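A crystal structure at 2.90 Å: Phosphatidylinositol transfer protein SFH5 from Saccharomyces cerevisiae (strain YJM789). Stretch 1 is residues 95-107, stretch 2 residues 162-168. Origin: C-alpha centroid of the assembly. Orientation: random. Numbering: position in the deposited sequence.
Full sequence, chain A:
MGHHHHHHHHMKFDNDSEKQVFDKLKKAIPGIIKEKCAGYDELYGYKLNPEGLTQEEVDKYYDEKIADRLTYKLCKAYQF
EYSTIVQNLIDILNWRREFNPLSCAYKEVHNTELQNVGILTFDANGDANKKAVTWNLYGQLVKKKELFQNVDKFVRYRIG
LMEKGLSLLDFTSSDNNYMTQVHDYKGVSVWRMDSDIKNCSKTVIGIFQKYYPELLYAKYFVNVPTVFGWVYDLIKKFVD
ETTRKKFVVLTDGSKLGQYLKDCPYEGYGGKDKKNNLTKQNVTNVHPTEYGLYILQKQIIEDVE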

ATOM      1  N   TRP A  95       2.419  11.134 -10.563  1.00 55.15           N
ATOM      2  CA  TRP A  95       2.744   9.716 -10.686  1.00 53.24           C
ATOM      3  C   TRP A  95       1.478   8.870 -10.885  1.00 53.90           C
ATOM      4  O   TRP A  95       1.467   7.922 -11.692  1.00 47.04           O
ATOM      5  CB  TRP A  95       3.541   9.286  -9.445  1.00 47.94           C
ATOM      6  CG  TRP A  95       4.005   7.879  -9.433  1.00 44.35           C
ATOM      7  CD1 TRP A  95       5.203   7.387  -9.894  1.00 43.63           C
ATOM      8  CD2 TRP A  95       3.300   6.769  -8.891  1.00 41.25           C
ATOM      9  NE1 TRP A  95       5.271   6.020  -9.697  1.00 39.09           N
ATOM     10  CE2 TRP A  95       4.113   5.616  -9.085  1.00 41.39           C
ATOM     11  CE3 TRP A  95       2.063   6.633  -8.264  1.00 35.44           C
ATOM     12  CZ2 TRP A  95       3.718   4.348  -8.669  1.00 38.60           C
ATOM     13  CZ3 TRP A  95       1.669   5.378  -7.863  1.00 42.21           C
ATOM     14  CH2 TRP A  95       2.498   4.244  -8.059  1.00 41.14           C
ATOM     15  N   ARG A  96       0.388   9.217 -10.189  1.00 51.44           N
ATOM     16  CA  ARG A  96      -0.835   8.442 -10.362  1.00 54.01           C
ATOM     17  C   ARG A  96      -1.357   8.532 -11.785  1.00 52.71           C
ATOM     18  O   ARG A  96      -2.006   7.598 -12.257  1.00 60.74           O
ATOM     19  CB  ARG A  96      -1.930   8.902  -9.390  1.00 60.53           C
ATOM     20  CG  ARG A  96      -1.542   8.974  -7.918  1.00 52.77           C
ATOM     21  CD  ARG A  96      -1.713   7.671  -7.226  1.00 50.63           C
ATOM     22  NE  ARG A  96      -3.093   7.196  -7.125  1.00 52.38           N
ATOM     23  CZ  ARG A  96      -3.432   6.131  -6.389  1.00 53.30           C
ATOM     24  NH1 ARG A  96      -2.487   5.490  -5.710  1.00 56.23           N
ATOM     25  NH2 ARG A  96      -4.681   5.683  -6.328  1.00 47.85           N
ATOM     26  N   ARG A  97      -1.108   9.648 -12.476  1.00 58.20           N
ATOM     27  CA  ARG A  97      -1.414   9.762 -13.907  1.00 54.80           C
ATOM     28  C   ARG A  97      -0.409   9.022 -14.771  1.00 47.38           C
ATOM     29  O   ARG A  97      -0.780   8.158 -15.559  1.00 47.73           O
ATOM     30  CB  ARG A  97      -1.401  11.204 -14.360  1.00 55.55           C
ATOM     31  CG  ARG A  97      -2.387  12.065 -13.756  1.00 56.61           C
ATOM     32  CD  ARG A  97      -2.326  13.399 -14.496  1.00 65.83           C
ATOM     33  NE  ARG A  97      -0.977  13.972 -14.548  1.00 64.61           N
ATOM     34  CZ  ARG A  97      -0.292  14.168 -15.670  1.00 69.08           C
ATOM     35  NH1 ARG A  97      -0.834  13.827 -16.844  1.00 73.19           N
ATOM     36  NH2 ARG A  97       0.928  14.711 -15.612  1.00 66.61           N
ATOM     37  N   GLU A  98       0.860   9.386 -14.676  1.00 45.27           N
ATOM     38  CA  GLU A  98       1.827   8.857 -15.617  1.00 49.57           C
ATOM     39  C   GLU A  98       1.956   7.344 -15.499  1.00 47.53           C
ATOM     40  O   GLU A  98       1.534   6.614 -16.396  1.00 60.03           O
ATOM     41  CB  GLU A  98       3.142   9.603 -15.431  1.00 55.27           C
ATOM     42  CG  GLU A  98       2.864  11.111 -15.240  1.00 60.63           C
ATOM     43  CD  GLU A  98       4.017  12.021 -15.685  1.00 82.61           C
ATOM     44  OE1 GLU A  98       3.771  12.918 -16.544  1.00 89.33           O
ATOM     45  OE2 GLU A  98       5.156  11.861 -15.164  1.00 77.90           O
ATOM     46  N   PHE A  99       2.472   6.845 -14.397  1.00 51.22           N
ATOM     47  CA  PHE A  99       2.211   5.467 -13.995  1.00 49.99           C
ATOM     48  C   PHE A  99       0.693   5.316 -13.978  1.00 56.27           C
ATOM     49  O   PHE A  99      -0.005   6.324 -13.854  1.00 62.16           O
ATOM     50  CB  PHE A  99       2.815   5.239 -12.604  1.00 47.31           C
ATOM     51  CG  PHE A  99       3.214   3.837 -12.330  1.00 46.77           C
ATOM     52  CD1 PHE A  99       4.550   3.475 -12.332  1.00 38.31           C
ATOM     53  CD2 PHE A  99       2.249   2.879 -12.034  1.00 49.17           C
ATOM     54  CE1 PHE A  99       4.925   2.190 -12.080  1.00 37.26           C
ATOM     55  CE2 PHE A  99       2.611   1.595 -11.786  1.00 42.95           C
ATOM     56  CZ  PHE A  99       3.962   1.248 -11.799  1.00 44.10           C
ATOM     57  N   ASN A 100       0.116   4.124 -14.050  1.00 51.27           N
ATOM     58  CA  ASN A 100      -1.319   4.040 -13.764  1.00 56.09           C
ATOM     59  C   ASN A 100      -1.590   3.049 -12.635  1.00 59.92           C
ATOM     60  O   ASN A 100      -1.868   1.866 -12.890  1.00 62.64           O
ATOM     61  CB  ASN A 100      -2.088   3.672 -15.029  1.00 61.10           C
ATOM     62  CG  ASN A 100      -3.528   4.108 -14.987  1.00 64.52           C
ATOM     63  OD1 ASN A 100      -4.130   4.231 -13.915  1.00 64.13           O
ATOM     64  ND2 ASN A 100      -4.098   4.347 -16.166  1.00 64.69           N
ATOM     65  N   PRO A 101      -1.535   3.472 -11.367  1.00 58.79           N
ATOM     66  CA  PRO A 101      -1.711   2.472 -10.292  1.00 57.81           C
ATOM     67  C   PRO A 101      -3.076   1.807 -10.334  1.00 59.29           C
ATOM     68  O   PRO A 101      -3.159   0.583 -10.178  1.00 60.86           O
ATOM     69  CB  PRO A 101      -1.502   3.264  -8.989  1.00 50.87           C
ATOM     70  CG  PRO A 101      -1.292   4.708  -9.408  1.00 60.24           C
ATOM     71  CD  PRO A 101      -1.626   4.854 -10.877  1.00 55.59           C
ATOM     72  N   LEU A 102      -4.151   2.564 -10.568  1.00 58.12           N
ATOM     73  CA  LEU A 102      -5.469   1.939 -10.638  1.00 56.85           C
ATOM     74  C   LEU A 102      -5.482   0.842 -11.681  1.00 57.83           C
ATOM     75  O   LEU A 102      -6.083  -0.218 -11.475  1.00 56.46           O
ATOM     76  CB  LEU A 102      -6.539   2.972 -10.976  1.00 55.68           C
ATOM     77  CG  LEU A 102      -7.110   3.809  -9.845  1.00 58.09           C
ATOM     78  CD1 LEU A 102      -8.455   4.396 -10.273  1.00 55.23           C
ATOM     79  CD2 LEU A 102      -7.235   2.964  -8.593  1.00 55.71           C
ATOM     80  N   SER A 103      -4.807   1.075 -12.811  1.00 62.52           N
ATOM     81  CA  SER A 103      -4.867   0.134 -13.927  1.00 60.58           C
ATOM     82  C   SER A 103      -4.036  -1.111 -13.652  1.00 56.50           C
ATOM     83  O   SER A 103      -4.446  -2.211 -14.021  1.00 58.41           O
ATOM     84  CB  SER A 103      -4.413   0.811 -15.226  1.00 63.04           C
ATOM     85  OG  SER A 103      -3.783  -0.126 -16.081  1.00 64.92           O
ATOM     86  N   CYS A 104      -2.882  -0.960 -12.987  1.00 55.31           N
ATOM     87  CA  CYS A 104      -2.128  -2.114 -12.495  1.00 55.99           C
ATOM     88  C   CYS A 104      -2.980  -3.123 -11.713  1.00 57.92           C
ATOM     89  O   CYS A 104      -2.754  -4.333 -11.818  1.00 55.03           O
ATOM     90  CB  CYS A 104      -0.994  -1.642 -11.606  1.00 52.42           C
ATOM     91  SG  CYS A 104       0.371  -0.949 -12.491  1.00 54.62           S
ATOM     92  N   ALA A 105      -3.953  -2.659 -10.928  1.00 55.69           N
ATOM     93  CA  ALA A 105      -4.760  -3.590 -10.150  1.00 58.15           C
ATOM     94  C   ALA A 105      -5.925  -4.175 -10.937  1.00 62.43           C
ATOM     95  O   ALA A 105      -6.170  -5.385 -10.842  1.00 65.20           O
ATOM     96  CB  ALA A 105      -5.311  -2.915  -8.886  1.00 54.27           C
ATOM     97  N   TYR A 106      -6.648  -3.350 -11.708  1.00 57.19           N
ATOM     98  CA  TYR A 106      -7.975  -3.712 -12.203  1.00 64.61           C
ATOM     99  C   TYR A 106      -8.049  -3.990 -13.709  1.00 62.54           C
ATOM    100  O   TYR A 106      -9.112  -4.406 -14.201  1.00 57.82           O
ATOM    101  CB  TYR A 106      -8.976  -2.609 -11.842  1.00 61.33           C
ATOM    102  CG  TYR A 106      -9.047  -2.341 -10.371  1.00 61.93           C
ATOM    103  CD1 TYR A 106      -9.132  -3.384  -9.453  1.00 66.44           C
ATOM    104  CD2 TYR A 106      -9.015  -1.047  -9.883  1.00 67.14           C
ATOM    105  CE1 TYR A 106      -9.207  -3.133  -8.085  1.00 64.22           C
ATOM    106  CE2 TYR A 106      -9.062  -0.791  -8.516  1.00 64.76           C
ATOM    107  CZ  TYR A 106      -9.167  -1.835  -7.631  1.00 62.45           C
ATOM    108  OH  TYR A 106      -9.236  -1.557  -6.292  1.00 69.65           O
ATOM    109  N   LYS A 107      -6.979  -3.773 -14.440  1.00 59.09           N
ATOM    110  CA  LYS A 107      -6.999  -3.940 -15.886  1.00 59.95           C
ATOM    111  C   LYS A 107      -5.865  -4.791 -16.424  1.00 60.53           C
ATOM    112  O   LYS A 107      -6.092  -5.576 -17.331  1.00 70.58           O
ATOM    113  CB  LYS A 107      -6.983  -2.552 -16.595  1.00 57.32           C
ATOM    114  CG  LYS A 107      -8.353  -1.832 -16.566  1.00 65.32           C
ATOM    115  CD  LYS A 107      -8.356  -0.354 -17.079  1.00 68.97           C
ATOM    116  CE  LYS A 107      -7.892  -0.171 -18.535  1.00 71.87           C
ATOM    117  NZ  LYS A 107      -6.393  -0.018 -18.702  1.00 71.33           N
ATOM    118  N   MET A 162      -0.828  -3.607  -3.953  1.00 40.23           N
ATOM    119  CA  MET A 162      -0.952  -2.471  -3.054  1.00 40.05           C
ATOM    120  C   MET A 162      -2.286  -1.769  -3.208  1.00 42.79           C
ATOM    121  O   MET A 162      -2.985  -1.517  -2.224  1.00 49.34           O
ATOM    122  CB  MET A 162       0.175  -1.480  -3.280  1.00 44.93           C
ATOM    123  CG  MET A 162       0.093  -0.285  -2.328  1.00 50.19           C
ATOM    124  SD  MET A 162       0.270  -0.694  -0.553  1.00 48.75           S
ATOM    125  CE  MET A 162       0.154   0.933   0.191  1.00 51.24           C
ATOM    126  N   GLU A 163      -2.672  -1.455  -4.434  1.00 45.80           N
ATOM    127  CA  GLU A 163      -3.910  -0.711  -4.633  1.00 45.69           C
ATOM    128  C   GLU A 163      -5.138  -1.530  -4.240  1.00 45.82           C
ATOM    129  O   GLU A 163      -6.043  -1.003  -3.590  1.00 51.88           O
ATOM    130  CB  GLU A 163      -3.989  -0.231  -6.075  1.00 44.04           C
ATOM    131  CG  GLU A 163      -3.008   0.883  -6.358  1.00 46.11           C
ATOM    132  CD  GLU A 163      -3.544   2.247  -5.933  1.00 49.91           C
ATOM    133  OE1 GLU A 163      -4.752   2.348  -5.634  1.00 49.48           O
ATOM    134  OE2 GLU A 163      -2.773   3.228  -5.941  1.00 46.86           O
ATOM    135  N   LYS A 164      -5.185  -2.817  -4.603  1.00 43.19           N
ATOM    136  CA  LYS A 164      -6.293  -3.673  -4.178  1.00 45.22           C
ATOM    137  C   LYS A 164      -6.417  -3.711  -2.653  1.00 53.69           C
ATOM    138  O   LYS A 164      -7.528  -3.772  -2.107  1.00 53.05           O
ATOM    139  CB  LYS A 164      -6.106  -5.091  -4.719  1.00 52.71           C
ATOM    140  CG  LYS A 164      -6.541  -5.340  -6.174  1.00 56.05           C
ATOM    141  CD  LYS A 164      -6.543  -6.836  -6.512  1.00 55.64           C
ATOM    142  CE  LYS A 164      -5.948  -7.157  -7.882  1.00 64.26           C
ATOM    143  NZ  LYS A 164      -4.640  -7.920  -7.746  1.00 67.55           N
ATOM    144  N   GLY A 165      -5.287  -3.677  -1.943  1.00 52.96           N
ATOM    145  CA  GLY A 165      -5.352  -3.668  -0.491  1.00 53.62           C
ATOM    146  C   GLY A 165      -6.119  -2.470   0.027  1.00 56.31           C
ATOM    147  O   GLY A 165      -7.014  -2.607   0.869  1.00 55.26           O
ATOM    148  N   LEU A 166      -5.805  -1.280  -0.506  1.00 53.08           N
ATOM    149  CA  LEU A 166      -6.440  -0.061  -0.044  1.00 49.69           C
ATOM    150  C   LEU A 166      -7.887   0.040  -0.475  1.00 54.84           C
ATOM    151  O   LEU A 166      -8.604   0.895   0.064  1.00 65.33           O
ATOM    152  CB  LEU A 166      -5.698   1.172  -0.536  1.00 50.49           C
ATOM    153  CG  LEU A 166      -4.177   1.165  -0.508  1.00 52.28           C
ATOM    154  CD1 LEU A 166      -3.636   2.335  -1.297  1.00 43.40           C
ATOM    155  CD2 LEU A 166      -3.709   1.234   0.912  1.00 56.92           C
ATOM    156  N   SER A 167      -8.361  -0.805  -1.398  1.00 50.82           N
ATOM    157  CA  SER A 167      -9.808  -0.755  -1.587  1.00 56.82           C
ATOM    158  C   SER A 167     -10.563  -1.310  -0.395  1.00 58.33           C
ATOM    159  O   SER A 167     -11.793  -1.243  -0.391  1.00 65.15           O
ATOM    160  CB  SER A 167     -10.269  -1.528  -2.819  1.00 66.14           C
ATOM    161  OG  SER A 167     -11.705  -1.551  -2.840  1.00 80.79           O
ATOM    162  N   LEU A 168      -9.861  -1.855   0.596  1.00 56.03           N
ATOM    163  CA  LEU A 168     -10.466  -2.462   1.771  1.00 58.02           C
ATOM    164  C   LEU A 168     -10.409  -1.554   2.982  1.00 56.51           C
ATOM    165  O   LEU A 168     -10.851  -1.942   4.068  1.00 55.34           O
ATOM    166  CB  LEU A 168      -9.780  -3.799   2.083  1.00 55.00           C
ATOM    167  CG  LEU A 168     -10.055  -4.781   0.950  1.00 56.81           C
ATOM    168  CD1 LEU A 168      -9.581  -6.159   1.258  1.00 45.66           C
ATOM    169  CD2 LEU A 168     -11.549  -4.775   0.587  1.00 61.10           C
TER

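The contact is organised around one buried ion pair. Arg96 and Glu163 form a salt bridge, and its weak hydrogen bond runs from Arg96 NH2 to Glu163 OE1 at 3.4 Å. The other arm of the pair, Arg96 NH1 to Glu163 OE2, is modelled at 2.3 Å, too short to be taken literally at this resolution; the pairing is sound, its exact length is not. Arg96 reaches the carboxylate from a CA-to-CB bond that points sideways, folding through three successive m rotamers. Arg96 NE and NH2 and Glu163 OE2 also have hydrogen bonds elsewhere in the structure, so burying these charges does not leave them to satisfy each other alone.

Glu163 is also the knob of the packing. Its CA-to-CB bond points toward stretch 1, and its side chain sits in a hole made by Arg96, Pro101, Leu102 and Ala105. Pro101 CB lies 3.3 Å from Glu163 OE2, Leu102 CD2 comes within 3.9 Å of Glu163 OE1, and Ala105 CB rests 4.1 Å from Glu163 CB. The aliphatic walls thus enclose an acid whose charge is met by the arginine.

Helix 101-106 and the helix carrying Glu163 and Lys164 cross almost perpendicularly, at -89°, with their axes 8.8 Å apart at closest approach. Ala105 and Lys164 are the nearest CA pair, Ala105 CA to Lys164 CA 6.2 Å, and Ala105 CB meets Lys164 CG at 3.8 Å. Lys164 contributes here through its methylenes, with CE 3.5 Å from Ala105 O.

Tyr106 extends the packing. Its CE1 lies 4.0 Å from Lys164 CG, which approaches the ring obliquely, and its OH reaches to 3.6 Å from Ser167 CB, a contact without a hydrogen bond. The rule to read here is a charged knob in a largely aliphatic hole, flanked by lysine methylenes and an aromatic ring.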